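Local coordinates for protein azurocidin (Homo sapiens, PDB 1AE5) that binds heparin, kills many Gram-negative bacteria, perhaps through affinity for their lipopolysaccharide, and attracts monocytes and fibroblasts, as a serine protease homolog of neutrophil granules, at residues G4-P9 / F140-N145. Numbering follows the deposited sequence.
Sequences GRKARP and FPRFVN. With NAG (2-acetamido-2-deoxy-beta-D-glucopyranose), chain C.
A short antiparallel pairing of two residues on each side fastens the N-terminal segment of this trypsin-like chain to the C-terminal barrel: R5 and K6 pair with F143 and R142 on strand 142-148. R5 and F143 form the hydrogen-bonded pair, R5 N to F143 O at 3.1 Å and F143 N to R5 O at 2.9 Å. Two residues on, A7 N gives a nearly straight bond to P141 O (2.8 Å, 175°), closing the far side of the non-hydrogen-bonded K6–R142 pair.

Side chains then divide between the two faces. On that of K6 and R142, the lysine chain runs out to F140 and lays CE over one face of the ring, 3.5 Å from its centroid; NZ follows over the same ring at 4.2 Å, a cation-pi contact. R142, turned back at chi3 (78°), brings one face of its guanidinium, toward the rim, over the R5–K6 peptide and sends a weak bond from NH2 to G4 O (3.5 Å).

On the other face R5 and F143 stand side by side, guanidinium and ring nearly perpendicular. The N-linked sugar on N145 joins them: its methyl C8 lies 3.4 Å from F143 CE2 and also over the R5 guanidinium, while R5 NH2 donates to its O3. F12 packs against F143, and Y58 OH bonds A7 O. Such pairing of the mature N-terminal segment with the second barrel is characteristic of the chymotrypsin fold, here with a glycan added at its margin.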
# COMPACT_ATOMS: atom_id res chain seq x y z
N GLY A 4 -16.53 -1.40 1.17
CA GLY A 4 -16.24 -1.56 -0.23
C GLY A 4 -17.00 -2.67 -0.95
O GLY A 4 -17.92 -3.34 -0.43
N ARG A 5 -16.55 -2.83 -2.17
CA ARG A 5 -17.02 -3.79 -3.08
C ARG A 5 -15.88 -4.74 -3.46
O ARG A 5 -14.68 -4.46 -3.38
CB ARG A 5 -17.51 -3.01 -4.27
CG ARG A 5 -18.46 -3.79 -5.11
CD ARG A 5 -18.54 -3.19 -6.49
NE ARG A 5 -19.48 -2.08 -6.54
CZ ARG A 5 -19.44 -1.13 -7.47
NH1 ARG A 5 -18.52 -1.09 -8.45
NH2 ARG A 5 -20.36 -0.17 -7.41
N LYS A 6 -16.26 -5.90 -3.86
CA LYS A 6 -15.33 -6.90 -4.26
C LYS A 6 -14.69 -6.54 -5.59
O LYS A 6 -15.37 -6.21 -6.55
CB LYS A 6 -16.11 -8.19 -4.47
CG LYS A 6 -15.27 -9.45 -4.38
CD LYS A 6 -15.73 -10.48 -5.39
CE LYS A 6 -15.49 -11.92 -4.96
NZ LYS A 6 -16.45 -12.86 -5.57
N ALA A 7 -13.37 -6.69 -5.69
CA ALA A 7 -12.77 -6.43 -6.98
C ALA A 7 -12.85 -7.64 -7.93
O ALA A 7 -13.11 -8.76 -7.51
CB ALA A 7 -11.30 -6.04 -6.78
N ARG A 8 -12.61 -7.39 -9.24
CA ARG A 8 -12.56 -8.42 -10.25
C ARG A 8 -11.13 -8.80 -10.37
O ARG A 8 -10.24 -8.04 -10.07
CB ARG A 8 -12.91 -7.91 -11.62
CG ARG A 8 -14.40 -7.90 -11.82
CD ARG A 8 -14.84 -7.06 -13.01
NE ARG A 8 -14.82 -7.81 -14.25
CZ ARG A 8 -15.76 -7.71 -15.18
NH1 ARG A 8 -16.80 -6.87 -15.02
NH2 ARG A 8 -15.65 -8.44 -16.29
N PRO A 9 -10.87 -9.97 -10.86
CA PRO A 9 -9.47 -10.37 -11.06
C PRO A 9 -8.71 -9.33 -11.97
O PRO A 9 -9.28 -8.74 -12.90
CB PRO A 9 -9.54 -11.76 -11.75
CG PRO A 9 -10.97 -12.26 -11.56
CD PRO A 9 -11.84 -11.03 -11.33
N PHE A 140 -10.77 -12.04 -1.01
CA PHE A 140 -10.77 -11.34 -2.28
C PHE A 140 -10.44 -9.89 -2.03
O PHE A 140 -10.67 -9.37 -0.97
CB PHE A 140 -12.12 -11.32 -2.98
CG PHE A 140 -12.56 -12.70 -3.30
CD1 PHE A 140 -11.87 -13.44 -4.25
CD2 PHE A 140 -13.64 -13.28 -2.64
CE1 PHE A 140 -12.30 -14.73 -4.59
CE2 PHE A 140 -14.08 -14.56 -2.94
CZ PHE A 140 -13.38 -15.29 -3.90
N PRO A 141 -9.88 -9.23 -2.98
CA PRO A 141 -9.56 -7.88 -2.74
C PRO A 141 -10.84 -7.10 -2.87
O PRO A 141 -11.74 -7.52 -3.61
CB PRO A 141 -8.60 -7.47 -3.84
CG PRO A 141 -8.64 -8.56 -4.88
CD PRO A 141 -9.54 -9.66 -4.34
N ARG A 142 -10.89 -5.96 -2.14
CA ARG A 142 -12.03 -5.04 -2.12
C ARG A 142 -11.55 -3.62 -2.30
O ARG A 142 -10.42 -3.26 -2.03
CB ARG A 142 -12.84 -5.16 -0.83
CG ARG A 142 -13.12 -6.60 -0.47
CD ARG A 142 -13.88 -6.71 0.83
NE ARG A 142 -15.25 -6.38 0.55
CZ ARG A 142 -16.10 -7.24 0.02
NH1 ARG A 142 -15.76 -8.51 -0.29
NH2 ARG A 142 -17.33 -6.78 -0.20
N PHE A 143 -12.43 -2.80 -2.78
CA PHE A 143 -12.03 -1.46 -2.99
C PHE A 143 -13.12 -0.52 -2.66
O PHE A 143 -14.27 -0.85 -2.71
CB PHE A 143 -11.58 -1.27 -4.43
CG PHE A 143 -12.69 -1.34 -5.41
CD1 PHE A 143 -13.22 -2.56 -5.84
CD2 PHE A 143 -13.19 -0.16 -5.98
CE1 PHE A 143 -14.24 -2.62 -6.79
CE2 PHE A 143 -14.21 -0.21 -6.93
CZ PHE A 143 -14.73 -1.44 -7.35
N VAL A 144 -12.73 0.69 -2.35
CA VAL A 144 -13.69 1.71 -2.02
C VAL A 144 -13.31 3.07 -2.61
O VAL A 144 -12.14 3.36 -2.77
CB VAL A 144 -13.83 1.70 -0.51
CG1 VAL A 144 -12.59 2.22 0.18
CG2 VAL A 144 -14.99 2.52 -0.08
N ASN A 145 -14.30 3.89 -3.02
CA ASN A 145 -14.08 5.24 -3.56
C ASN A 145 -13.93 6.13 -2.38
O ASN A 145 -14.76 6.05 -1.53
CB ASN A 145 -15.26 5.80 -4.37
CG ASN A 145 -15.46 5.13 -5.71
OD1 ASN A 145 -14.56 4.48 -6.23
ND2 ASN A 145 -16.65 5.24 -6.25
C1 NAG C . -16.77 4.40 -7.42
C2 NAG C . -18.02 3.52 -7.30
C3 NAG C . -18.83 3.43 -8.62
C4 NAG C . -19.06 4.84 -9.25
C5 NAG C . -17.70 5.53 -9.43
C6 NAG C . -17.92 6.95 -9.96
C7 NAG C . -17.59 2.03 -5.49
C8 NAG C . -16.90 0.70 -5.12
N2 NAG C . -17.65 2.19 -6.82
O3 NAG C . -20.05 2.86 -8.22
O4 NAG C . -19.87 5.02 -10.48
O5 NAG C . -17.15 5.58 -8.10
O6 NAG C . -18.83 7.69 -9.09
O7 NAG C . -17.51 3.04 -4.77